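Local coordinates for putative ABC transporter, periplasmic binding protein, amino acid (Neisseria gonorrhoeae, PDB 2YJP) that binds L-cysteine, probably delivering it to an amino-acid ABC transporter as its periplasmic solute receptor, at residues A45-A50 and N247-N252; A49-K54 and K90-S95; I57-F62 and V118-A123; V82-D87 and G256-M261; V135-P140 and A240-K245. The protein carries 1 engineered substitution. All blocks are in the same frame, centred on the assembly; numbering follows the deposited sequence.

In the fold
From the N terminus, contact 1 ties the start of helix 48-54 to the start of helix 248-264, closing the loop of nearly 200 residues within which contacts 3 and 5 are nested. Contact 2 starts from that same first helix and reaches the end of helix 80-93. Contact 3 joins strand 57-61 to segment 118-123 and crosses contact 2. Contact 4, between helices 80-93 and 248-264, crosses contacts 1, 2 and 3. Contact 5 pairs strand 135-137 with strand 237-244, lies inside the loops of contacts 1 and 4, and follows contacts 2 and 3. Contacts 2 and 3 hold the N-terminal elements together; contacts 1, 4 and 5 fasten strand 237-244 and helix 248-264 to them.

Contact 1: residues A45-A50 and N247-N252; sequences AATVAA and NADLLN
Asn247 and Asp249 each reach over to the backbone of the N-terminal arm. The amide ND2 of Asn247 donates to Ala46 O at 2.8 Å along an almost straight N-H, with the oxygen in the amide plane; from the acceptor's side, however, the donor stands above the carbonyl plane. Asp249 OD2 takes Val48 N at 2.8 Å, nearly along its own C-O axis. A water extends this grip, donating to Asp249 OD2 at 2.8 Å and accepting from Ala49 N at 3.0 Å. One carboxylate oxygen thus serves one N-H directly and the next through water at the start of helix 48-54, a place where the helix end would be expected to welcome negative charge.

Two helix N-caps meet here. Thr47 OG1, set between its backbone N and carbonyl carbon (chi1 63°), accepts from Ala50 N at 3.0 Å. Asn247 divides its work: OD1 receives a weak bond from Leu250 N at 3.4 Å, while ND2 faces the arm.

Van der Waals contact is slighter. Leu250 lays CB and CD2 against Ala46 O, each 3.6 Å away, and its CD1 loosely approaches Val48 CG2, an apolar pair, while Ile51 packs on Leu250 from farther along helix 48-54.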
# COMPACT_ATOMS: atom_id res chain seq x y z
N ALA A 45 4.62 -3.44 23.65
CA ALA A 45 3.67 -2.61 24.49
C ALA A 45 2.72 -1.73 23.67
O ALA A 45 1.64 -1.32 24.18
CB ALA A 45 4.43 -1.76 25.54
N ALA A 46 3.06 -1.43 22.41
CA ALA A 46 4.37 -1.60 21.76
C ALA A 46 5.06 -0.24 21.78
O ALA A 46 5.06 0.47 20.78
CB ALA A 46 4.19 -2.04 20.32
N THR A 47 5.56 0.14 22.94
CA THR A 47 6.20 1.44 23.10
C THR A 47 7.65 1.40 22.56
O THR A 47 8.24 0.33 22.34
CB THR A 47 6.25 1.87 24.60
OG1 THR A 47 7.06 0.91 25.31
CG2 THR A 47 4.87 1.93 25.25
N VAL A 48 8.23 2.57 22.37
CA VAL A 48 9.63 2.70 22.00
C VAL A 48 10.48 1.84 22.95
O VAL A 48 11.15 0.93 22.52
CB VAL A 48 10.07 4.21 22.00
CG1 VAL A 48 11.59 4.35 22.12
CG2 VAL A 48 9.50 4.91 20.73
N ALA A 49 10.40 2.10 24.26
CA ALA A 49 11.16 1.33 25.22
C ALA A 49 10.91 -0.17 25.10
O ALA A 49 11.87 -0.96 25.14
CB ALA A 49 10.91 1.83 26.66
N ALA A 50 9.65 -0.59 24.96
CA ALA A 50 9.35 -2.02 24.92
C ALA A 50 9.99 -2.68 23.69
O ALA A 50 10.50 -3.77 23.77
CB ALA A 50 7.87 -2.28 24.95
N ASN A 247 -1.51 4.11 20.92
CA ASN A 247 -0.09 3.97 21.14
C ASN A 247 0.65 5.27 20.82
O ASN A 247 1.38 5.33 19.84
CB ASN A 247 0.48 2.79 20.34
CG ASN A 247 1.93 2.46 20.73
OD1 ASN A 247 2.52 3.11 21.60
ND2 ASN A 247 2.50 1.41 20.08
N ALA A 248 0.50 6.29 21.67
CA ALA A 248 1.01 7.63 21.39
C ALA A 248 2.54 7.68 21.44
O ALA A 248 3.18 8.51 20.78
CB ALA A 248 0.44 8.63 22.37
N ASP A 249 3.11 6.80 22.23
CA ASP A 249 4.55 6.75 22.34
C ASP A 249 5.23 6.38 21.01
O ASP A 249 6.16 7.08 20.57
CB ASP A 249 4.97 5.82 23.49
CG ASP A 249 6.43 5.91 23.76
OD1 ASP A 249 6.92 6.96 24.24
OD2 ASP A 249 7.12 4.92 23.50
N LEU A 250 4.77 5.29 20.37
CA LEU A 250 5.33 4.86 19.09
C LEU A 250 4.91 5.78 17.93
O LEU A 250 5.71 6.07 17.02
CB LEU A 250 4.94 3.42 18.76
CG LEU A 250 5.73 2.78 17.57
CD1 LEU A 250 7.27 2.75 17.72
CD2 LEU A 250 5.20 1.38 17.29
N LEU A 251 3.65 6.24 18.00
CA LEU A 251 3.12 7.22 17.09
C LEU A 251 4.01 8.46 17.05
O LEU A 251 4.40 8.93 15.97
CB LEU A 251 1.68 7.61 17.49
CG LEU A 251 1.07 8.65 16.56
CD1 LEU A 251 0.89 8.03 15.08
CD2 LEU A 251 -0.29 9.23 17.10
N ASN A 252 4.30 9.03 18.24
CA ASN A 252 5.08 10.24 18.29
C ASN A 252 6.51 10.05 17.72
O ASN A 252 7.01 10.92 16.97
CB ASN A 252 5.14 10.77 19.71
CG ASN A 252 5.99 11.99 19.80
OD1 ASN A 252 5.80 12.96 19.05
ND2 ASN A 252 6.97 11.94 20.67
O HOH W 1 8.86 4.29 25.55

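Contact 2: residues A49-K54 and K90-S95; sequences AAIKEK and KDLLGS. With ZN (zinc ion), chain I.
Residues 49-54 of helix 48-54 pass the C-terminal end of helix 80-93 with Lys52 and Leu93 nearest in backbone, their CA atoms 6.4 Å apart. Just beyond, Gly94 N still bonds back to Lys90 O, but Gly94 itself turns to positive phi (104°) and takes the chain out of the helix.

Ile51 points at the other helix and carries the apolar part. Its CG2 branch, anti to the backbone N, meets Leu92 CD2 at 3.4 Å, tighter than methyl groups usually sit, and the two side chains cross at about a right angle. Leu93 comes in beside them: CD2 reaches Ile51 O at 3.8 Å, and CD1 lies 4.3 Å from Ile51 CG2. Ile57 of strand 57-61 touches both Ile51 and Leu93, so the two helix ends pack over the start of that central strand of the N-terminal sheet, while Trp253 of helix 248-264 lies against Leu92.

Lys52 runs along the exposed side. Its CE passes 3.4 Å from Leu92 O, and a water then joins Lys52 NZ, at 3.1 Å, to Asp91 O, at 3.3 Å. Glu53 points away from helix 80-93 and binds a zinc ion through OE1 at a rather long 2.5 Å.

No direct hydrogen bond links the two segments. Cohesion therefore rests on Ile51 and Leu92, both buried, with Leu93 beside them; the lysine's charge would be favourable near the carbonyl end of the helix, and is linked to it through a water.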
# COMPACT_ATOMS: atom_id res chain seq x y z
N ALA A 49 10.40 2.10 24.26
CA ALA A 49 11.16 1.33 25.22
C ALA A 49 10.91 -0.17 25.10
O ALA A 49 11.87 -0.96 25.14
CB ALA A 49 10.91 1.83 26.66
N ALA A 50 9.65 -0.59 24.96
CA ALA A 50 9.35 -2.02 24.92
C ALA A 50 9.99 -2.68 23.69
O ALA A 50 10.50 -3.77 23.77
CB ALA A 50 7.87 -2.28 24.95
N ILE A 51 9.97 -1.98 22.57
CA ILE A 51 10.57 -2.49 21.37
C ILE A 51 12.08 -2.53 21.47
O ILE A 51 12.69 -3.47 20.97
CB ILE A 51 10.10 -1.71 20.14
CG1 ILE A 51 8.60 -1.99 19.85
CG2 ILE A 51 10.98 -2.07 18.90
CD1 ILE A 51 7.94 -0.92 19.04
N LYS A 52 12.70 -1.53 22.11
CA LYS A 52 14.17 -1.52 22.26
C LYS A 52 14.55 -2.75 23.08
O LYS A 52 15.56 -3.37 22.81
CB LYS A 52 14.70 -0.21 22.90
CG LYS A 52 14.62 1.01 21.95
CD LYS A 52 15.24 2.25 22.57
CE LYS A 52 15.84 3.16 21.49
NZ LYS A 52 16.14 4.52 22.05
N GLU A 53 13.67 -3.15 24.01
CA GLU A 53 13.97 -4.24 24.91
C GLU A 53 13.93 -5.58 24.19
O GLU A 53 14.77 -6.44 24.40
CB GLU A 53 12.97 -4.26 26.06
CG GLU A 53 13.20 -5.37 27.05
CD GLU A 53 12.58 -5.03 28.38
OE1 GLU A 53 11.34 -4.88 28.45
OE2 GLU A 53 13.34 -4.88 29.35
N LYS A 54 12.93 -5.76 23.35
CA LYS A 54 12.92 -6.93 22.49
C LYS A 54 14.04 -6.98 21.46
O LYS A 54 14.37 -8.06 21.02
CB LYS A 54 11.58 -7.05 21.78
CG LYS A 54 10.42 -7.47 22.72
CD LYS A 54 9.09 -7.52 21.97
CE LYS A 54 8.30 -6.23 22.22
NZ LYS A 54 7.33 -5.80 21.09
N LYS A 90 16.90 0.87 11.66
CA LYS A 90 18.23 1.37 11.87
C LYS A 90 18.23 2.47 12.96
O LYS A 90 19.10 2.45 13.85
CB LYS A 90 18.81 1.89 10.55
CG LYS A 90 20.11 2.61 10.74
CD LYS A 90 20.83 2.79 9.43
CE LYS A 90 21.61 4.05 9.44
NZ LYS A 90 21.88 4.36 10.86
N ASP A 91 17.29 3.43 12.89
CA ASP A 91 17.30 4.53 13.88
C ASP A 91 16.90 4.02 15.25
O ASP A 91 17.44 4.42 16.24
CB ASP A 91 16.35 5.65 13.46
CG ASP A 91 16.88 6.45 12.32
OD1 ASP A 91 18.12 6.50 12.19
OD2 ASP A 91 16.07 7.01 11.52
N LEU A 92 15.93 3.11 15.29
CA LEU A 92 15.38 2.67 16.55
C LEU A 92 16.30 1.66 17.25
O LEU A 92 16.47 1.69 18.46
CB LEU A 92 14.02 2.03 16.32
CG LEU A 92 13.29 1.73 17.65
CD1 LEU A 92 12.75 2.99 18.36
CD2 LEU A 92 12.21 0.74 17.44
N LEU A 93 16.88 0.77 16.46
CA LEU A 93 17.52 -0.42 16.96
C LEU A 93 18.99 -0.50 16.63
O LEU A 93 19.69 -1.31 17.23
CB LEU A 93 16.79 -1.68 16.45
CG LEU A 93 15.43 -1.79 17.14
CD1 LEU A 93 14.42 -2.20 16.32
CD2 LEU A 93 15.38 -2.66 18.35
N GLY A 94 19.46 0.31 15.70
CA GLY A 94 20.91 0.38 15.43
C GLY A 94 21.26 -0.37 14.17
O GLY A 94 22.38 -0.29 13.69
N SER A 95 20.29 -1.09 13.59
CA SER A 95 20.57 -1.87 12.38
C SER A 95 19.32 -2.10 11.53
O SER A 95 18.30 -2.50 12.06
CB SER A 95 21.23 -3.21 12.77
OG SER A 95 21.17 -4.16 11.72
ZN ZN I . 10.82 -6.47 30.28
O HOH W 2 16.42 5.58 19.10

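Contact 3: residues I57-F62 and V118-A123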
# COMPACT_ATOMS: atom_id res chain seq x y z
N ILE A 57 11.76 -5.03 15.76
CA ILE A 57 10.46 -4.43 15.54
C ILE A 57 9.69 -5.28 14.55
O ILE A 57 10.19 -5.64 13.47
CB ILE A 57 10.56 -2.97 15.12
CG1 ILE A 57 9.14 -2.31 15.05
CG2 ILE A 57 11.37 -2.84 13.80
CD1 ILE A 57 9.16 -0.76 14.93
N ARG A 58 8.47 -5.66 14.95
CA ARG A 58 7.57 -6.38 14.06
C ARG A 58 6.82 -5.41 13.17
O ARG A 58 6.07 -4.54 13.66
CB ARG A 58 6.64 -7.31 14.84
CG ARG A 58 7.35 -8.61 15.26
CD ARG A 58 6.60 -9.41 16.35
NE ARG A 58 5.37 -10.02 15.82
CZ ARG A 58 5.34 -11.09 15.02
NH1 ARG A 58 6.48 -11.70 14.65
NH2 ARG A 58 4.17 -11.54 14.59
N ILE A 59 7.06 -5.53 11.86
CA ILE A 59 6.42 -4.65 10.86
C ILE A 59 5.60 -5.35 9.77
O ILE A 59 6.14 -6.21 9.02
CB ILE A 59 7.40 -3.66 10.21
CG1 ILE A 59 8.15 -2.90 11.29
CG2 ILE A 59 6.64 -2.68 9.30
CD1 ILE A 59 9.20 -1.90 10.83
N GLY A 60 4.32 -4.97 9.68
CA GLY A 60 3.38 -5.49 8.69
C GLY A 60 3.64 -4.84 7.34
O GLY A 60 3.70 -3.59 7.24
N VAL A 61 3.84 -5.68 6.32
CA VAL A 61 4.13 -5.23 4.94
C VAL A 61 3.46 -6.14 3.96
O VAL A 61 3.07 -7.26 4.31
CB VAL A 61 5.68 -5.17 4.59
CG1 VAL A 61 6.40 -4.19 5.49
CG2 VAL A 61 6.37 -6.55 4.66
N PHE A 62 3.34 -5.66 2.71
CA PHE A 62 2.90 -6.52 1.61
C PHE A 62 3.95 -7.49 1.11
O PHE A 62 5.15 -7.16 1.05
CB PHE A 62 2.38 -5.69 0.44
CG PHE A 62 1.02 -5.15 0.68
CD1 PHE A 62 -0.07 -6.02 0.80
CD2 PHE A 62 0.80 -3.78 0.79
CE1 PHE A 62 -1.34 -5.56 1.03
CE2 PHE A 62 -0.50 -3.29 1.03
CZ PHE A 62 -1.56 -4.19 1.16
N VAL A 118 1.69 -7.22 15.03
CA VAL A 118 2.76 -6.32 14.63
C VAL A 118 2.76 -5.03 15.43
O VAL A 118 1.75 -4.63 16.02
CB VAL A 118 2.69 -5.95 13.09
CG1 VAL A 118 2.61 -7.21 12.22
CG2 VAL A 118 1.53 -4.94 12.80
N ASP A 119 3.92 -4.36 15.42
CA ASP A 119 4.10 -3.11 16.16
C ASP A 119 3.67 -1.90 15.31
O ASP A 119 3.28 -0.86 15.83
CB ASP A 119 5.55 -2.96 16.56
CG ASP A 119 6.04 -4.11 17.44
OD1 ASP A 119 5.35 -4.46 18.42
OD2 ASP A 119 7.12 -4.65 17.17
N LEU A 120 3.71 -2.08 14.00
CA LEU A 120 3.61 -1.02 13.06
C LEU A 120 3.16 -1.62 11.73
O LEU A 120 3.56 -2.73 11.36
CB LEU A 120 4.98 -0.36 12.91
CG LEU A 120 5.10 0.72 11.86
CD1 LEU A 120 4.48 1.96 12.27
CD2 LEU A 120 6.50 1.13 11.75
N ILE A 121 2.30 -0.88 11.02
CA ILE A 121 1.87 -1.29 9.68
C ILE A 121 2.52 -0.37 8.71
O ILE A 121 2.36 0.86 8.82
CB ILE A 121 0.35 -1.20 9.48
CG1 ILE A 121 -0.34 -2.28 10.31
CG2 ILE A 121 -0.01 -1.23 7.95
CD1 ILE A 121 -0.03 -3.74 9.83
N LEU A 122 3.26 -0.96 7.76
CA LEU A 122 3.77 -0.23 6.60
C LEU A 122 3.33 -1.02 5.36
O LEU A 122 4.08 -1.10 4.38
CB LEU A 122 5.29 -0.10 6.69
CG LEU A 122 5.73 1.14 7.51
CD1 LEU A 122 7.19 1.21 7.78
CD2 LEU A 122 5.27 2.50 6.83
N ALA A 123 2.14 -1.62 5.40
CA ALA A 123 1.61 -2.28 4.23
C ALA A 123 0.82 -1.26 3.40
O ALA A 123 -0.41 -1.25 3.40
CB ALA A 123 0.74 -3.49 4.60
O HOH W 3 4.34 -2.92 2.02
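Packing is close round Gly60, where the two segments pair as parallel strands. Its N donates to Leu120 O at 2.9 Å and its O receives Leu122 N at 2.7 Å. Ile121 CD1 folds back to within 4.0 Å of Gly60 CA, near where a CB would lie, and Val118 CG1 presses on Gly60 N from the same face of the sheet. On the other face Ile59 lies side by side with Leu120 and Leu122, its CG2 3.9 Å from Leu122 CB; from helix 80-93, Ala85 packs on Ile59 and Leu122, and Leu88 on Leu120.

Both ends are less regular. At the start, Arg58 O takes a sound bond from Asp119 N and a weak one from Leu120 N. Asp119, its CG anti to the carbonyl carbon (chi1 -60°), swings OD2 round to accept Arg58 N at 2.8 Å, on the anti side and out of the carboxylate plane.

Past Gly60 the regular pairing stops, although Val61 and Ala123 stay close, and a water bridges Phe62 N and Leu122 O, 3.0 Å from each. Ala123 CB sits over one face of the Phe62 ring, 4.0 Å from its centroid. Phe62, immediately after strand 57-61, touches the bound cysteine: a ligand pocket at the C-terminal ends of parallel strands ordered 99-103, 57-61, 120-121, as in type II periplasmic binding proteins.

Contact 4: residues V82-D87 and G256-M261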
# COMPACT_ATOMS: atom_id res chain seq x y z
N VAL A 82 9.23 -1.05 2.50
CA VAL A 82 10.26 -1.84 3.18
C VAL A 82 11.51 -0.98 3.42
O VAL A 82 12.19 -1.09 4.48
CB VAL A 82 10.58 -3.08 2.31
CG1 VAL A 82 11.92 -3.64 2.60
CG2 VAL A 82 9.42 -4.15 2.46
N GLU A 83 11.84 -0.14 2.46
CA GLU A 83 12.99 0.72 2.63
C GLU A 83 12.75 1.64 3.84
O GLU A 83 13.65 1.83 4.68
CB GLU A 83 13.24 1.56 1.38
CG GLU A 83 13.75 0.77 0.24
CD GLU A 83 15.13 0.16 0.54
OE1 GLU A 83 16.07 0.83 0.96
OE2 GLU A 83 15.31 -1.02 0.34
N ILE A 84 11.53 2.19 3.94
CA ILE A 84 11.15 3.07 5.03
C ILE A 84 11.23 2.26 6.32
O ILE A 84 11.70 2.76 7.36
CB ILE A 84 9.71 3.60 4.83
CG1 ILE A 84 9.69 4.57 3.66
CG2 ILE A 84 9.15 4.25 6.17
CD1 ILE A 84 8.36 4.86 3.14
N ALA A 85 10.78 1.00 6.26
CA ALA A 85 10.82 0.17 7.46
C ALA A 85 12.28 -0.06 7.95
O ALA A 85 12.56 -0.02 9.16
CB ALA A 85 10.06 -1.14 7.24
N LYS A 86 13.20 -0.24 7.00
CA LYS A 86 14.60 -0.53 7.33
C LYS A 86 15.27 0.70 7.94
O LYS A 86 16.04 0.59 8.91
CB LYS A 86 15.34 -1.05 6.09
CG LYS A 86 14.90 -2.49 5.71
CD LYS A 86 15.80 -3.15 4.63
CE LYS A 86 15.92 -2.24 3.41
NZ LYS A 86 16.44 -2.90 2.17
N ASP A 87 14.88 1.86 7.43
CA ASP A 87 15.36 3.14 7.96
C ASP A 87 14.91 3.35 9.42
O ASP A 87 15.71 3.76 10.27
CB ASP A 87 14.85 4.27 7.06
CG ASP A 87 15.76 4.52 5.85
OD1 ASP A 87 16.95 4.13 5.92
OD2 ASP A 87 15.31 5.16 4.85
N GLY A 256 8.21 11.87 14.12
CA GLY A 256 9.50 12.53 14.10
C GLY A 256 10.42 11.88 13.07
O GLY A 256 11.14 12.55 12.34
N GLU A 257 10.39 10.56 13.01
CA GLU A 257 11.13 9.83 11.98
C GLU A 257 10.72 10.13 10.55
O GLU A 257 11.60 10.32 9.72
CB GLU A 257 11.01 8.35 12.20
CG GLU A 257 11.76 7.85 13.38
CD GLU A 257 13.24 7.84 13.10
OE1 GLU A 257 13.61 7.28 12.04
OE2 GLU A 257 14.02 8.41 13.92
N ILE A 258 9.41 10.15 10.26
CA ILE A 258 8.93 10.49 8.93
C ILE A 258 9.35 11.90 8.53
O ILE A 258 9.80 12.10 7.41
CB ILE A 258 7.39 10.34 8.79
CG1 ILE A 258 6.99 8.86 8.94
CG2 ILE A 258 6.89 10.90 7.43
CD1 ILE A 258 7.66 7.86 7.94
N ALA A 259 9.22 12.84 9.47
CA ALA A 259 9.47 14.26 9.23
C ALA A 259 10.93 14.39 8.89
O ALA A 259 11.30 15.12 7.95
CB ALA A 259 9.13 15.12 10.50
N ALA A 260 11.76 13.67 9.66
CA ALA A 260 13.22 13.76 9.49
C ALA A 260 13.62 13.16 8.14
O ALA A 260 14.52 13.68 7.49
CB ALA A 260 14.00 13.11 10.63
N MET A 261 12.91 12.11 7.73
CA MET A 261 13.20 11.45 6.45
C MET A 261 12.85 12.26 5.21
O MET A 261 13.54 12.14 4.18
CB MET A 261 12.54 10.09 6.34
CG MET A 261 13.22 9.03 7.15
SD MET A 261 12.09 7.63 7.21
CE MET A 261 13.17 6.30 7.53
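Asp87 and Met261 meet without any aromatic ring; the flat groups here are carboxylates. Met261 points at Asp87, but its methyl is modelled impossibly close to Asp87 CB, so where its end lies is doubtful. Glu83, farther round the same helix, has Lys86 NZ above its carboxylate plane in a salt bridge of 2.9 Å to OE2, and Lys273 is a second partner of that oxygen.

In this type II binding-protein fold, helix 248-264 comes back from the C-terminal part of the chain to pack beside helix 80-93. The short segments approach no closer than 11.5 Å between axes and lie at 111°, well apart and steeply inclined. The gap is filled by side chains, Ile84 with Ile258 and, less certainly placed, Met261, which Leu88 and Arg266 also touch.

Glu257 points toward helix 80-93, and its carboxylate lies close to that of Asp91, like charge against like; the detail of so near an approach is doubtful, but Arg266, salt-bridged to Asp91, may offset the charge. Deeper in, Ile258 bends at chi2 (-57°) to bring its CD1 to 4.3 Å from Ile84 CG2.

Contact 5: residues V135-P140 and A240-K245; sequences VDFADP and APAVQK
Asp136 O is held from two neighbouring residues: Val243 N donates to it at 2.7 Å, and Ala242 CA adds a C-H...O contact at 3.2 Å. The return bond, Asp136 N to Val243 O at 2.9 Å, completes an antiparallel hydrogen-bonded pair. Phe137 and Ala242 follow as a non-hydrogen-bonded pair, and beyond them Pro241 O accepts Ala138 N at 2.9 Å, with Phe137 CA also close to that oxygen.

Asp136 and Val243 share one face of the sheet, where Asp136 CB packs on Val243 CG2. Lys245 crosses Asp136 at about a right angle: its chain, bent at chi2, chi3 and chi4, lays CD 3.5 Å from Asp136 OD1, and NZ makes only a long salt bridge to the same oxygen at 4.0 Å. Asp136 OD2 accepts from Gly246 N, a firmer bond.

On the opposite face Phe137 sets CD1 3.9 Å from Ala240 CB, with Ala242 CB also obliquely near the ring. Val135 CG2 lies over one ring face, off toward its rim, and touches Ala242 CB, while Phe125 meets the ring with planes at about 45°. Past the paired part, Ala240 CB nestles against Ala138 O and Pro140.

Strand 237-244 thus returns between strands 120-121 and 135-137, antiparallel to the latter, as in the 2-1-3-n-4 strand order of type II periplasmic binding proteins. Ile121 N of strand 120-121 probably bonds to Ala242 O; helix 248-264 packs on Ala138 and Val243, and helix 109-114 on Val135.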
# COMPACT_ATOMS: atom_id res chain seq x y z
N VAL A 135 -7.34 2.53 14.19
CA VAL A 135 -5.87 2.58 14.39
C VAL A 135 -5.32 4.05 14.40
O VAL A 135 -6.02 4.99 13.98
CB VAL A 135 -5.09 1.73 13.29
CG1 VAL A 135 -5.64 0.23 13.16
CG2 VAL A 135 -5.03 2.48 11.90
N ASP A 136 -4.08 4.27 14.84
CA ASP A 136 -3.55 5.61 14.71
C ASP A 136 -2.54 5.71 13.58
O ASP A 136 -1.54 4.93 13.51
CB ASP A 136 -2.93 6.15 16.01
CG ASP A 136 -3.97 6.46 17.12
OD1 ASP A 136 -5.05 7.08 16.85
OD2 ASP A 136 -3.67 6.15 18.29
N PHE A 137 -2.77 6.68 12.69
CA PHE A 137 -1.88 6.95 11.56
C PHE A 137 -0.84 7.99 11.90
O PHE A 137 -1.17 9.07 12.41
CB PHE A 137 -2.69 7.45 10.38
CG PHE A 137 -3.49 6.36 9.70
CD1 PHE A 137 -2.86 5.48 8.78
CD2 PHE A 137 -4.87 6.22 9.95
CE1 PHE A 137 -3.62 4.49 8.12
CE2 PHE A 137 -5.60 5.23 9.31
CZ PHE A 137 -5.00 4.36 8.39
N ALA A 138 0.43 7.65 11.64
CA ALA A 138 1.50 8.67 11.69
C ALA A 138 1.47 9.57 10.48
O ALA A 138 0.67 9.37 9.60
CB ALA A 138 2.85 8.00 11.80
N ASP A 139 2.37 10.53 10.42
CA ASP A 139 2.58 11.36 9.25
C ASP A 139 2.67 10.58 7.98
O ASP A 139 3.48 9.67 7.90
CB ASP A 139 3.92 12.08 9.35
CG ASP A 139 3.89 13.24 10.29
OD1 ASP A 139 2.85 13.45 10.97
OD2 ASP A 139 4.93 13.93 10.34
N PRO A 140 1.91 11.02 6.96
CA PRO A 140 1.92 10.37 5.63
C PRO A 140 3.27 10.49 4.97
O PRO A 140 3.99 11.51 5.19
CB PRO A 140 0.87 11.13 4.83
CG PRO A 140 0.46 12.30 5.64
CD PRO A 140 1.09 12.24 7.02
N ALA A 240 0.20 6.18 4.89
CA ALA A 240 0.83 6.56 6.17
C ALA A 240 1.11 5.32 6.94
O ALA A 240 0.43 4.36 6.71
CB ALA A 240 -0.08 7.47 6.98
N PRO A 241 2.11 5.33 7.85
CA PRO A 241 2.28 4.20 8.77
C PRO A 241 1.14 4.17 9.76
O PRO A 241 0.50 5.20 10.00
CB PRO A 241 3.56 4.53 9.53
CG PRO A 241 4.22 5.74 8.77
CD PRO A 241 3.04 6.44 8.14
N ALA A 242 0.87 3.01 10.37
CA ALA A 242 -0.18 2.94 11.40
C ALA A 242 0.28 2.15 12.62
O ALA A 242 0.92 1.10 12.45
CB ALA A 242 -1.46 2.36 10.84
N VAL A 243 -0.05 2.66 13.81
CA VAL A 243 0.22 1.94 15.06
C VAL A 243 -1.11 1.62 15.71
O VAL A 243 -2.13 2.15 15.28
CB VAL A 243 1.09 2.75 16.03
CG1 VAL A 243 2.45 3.03 15.42
CG2 VAL A 243 0.38 4.07 16.45
N GLN A 244 -1.07 0.76 16.72
CA GLN A 244 -2.25 0.43 17.55
C GLN A 244 -2.86 1.70 18.08
O GLN A 244 -2.14 2.61 18.50
CB GLN A 244 -1.84 -0.45 18.73
CG GLN A 244 -2.97 -1.11 19.49
CD GLN A 244 -2.44 -2.05 20.59
OE1 GLN A 244 -2.01 -1.58 21.63
NE2 GLN A 244 -2.46 -3.37 20.35
N LYS A 245 -4.20 1.75 18.08
CA LYS A 245 -4.97 2.85 18.59
C LYS A 245 -4.59 3.15 20.01
O LYS A 245 -4.60 2.25 20.84
CB LYS A 245 -6.48 2.48 18.55
CG LYS A 245 -7.38 3.63 18.99
CD LYS A 245 -7.38 4.66 17.87
CE LYS A 245 -8.70 5.32 17.70
NZ LYS A 245 -8.87 6.75 17.94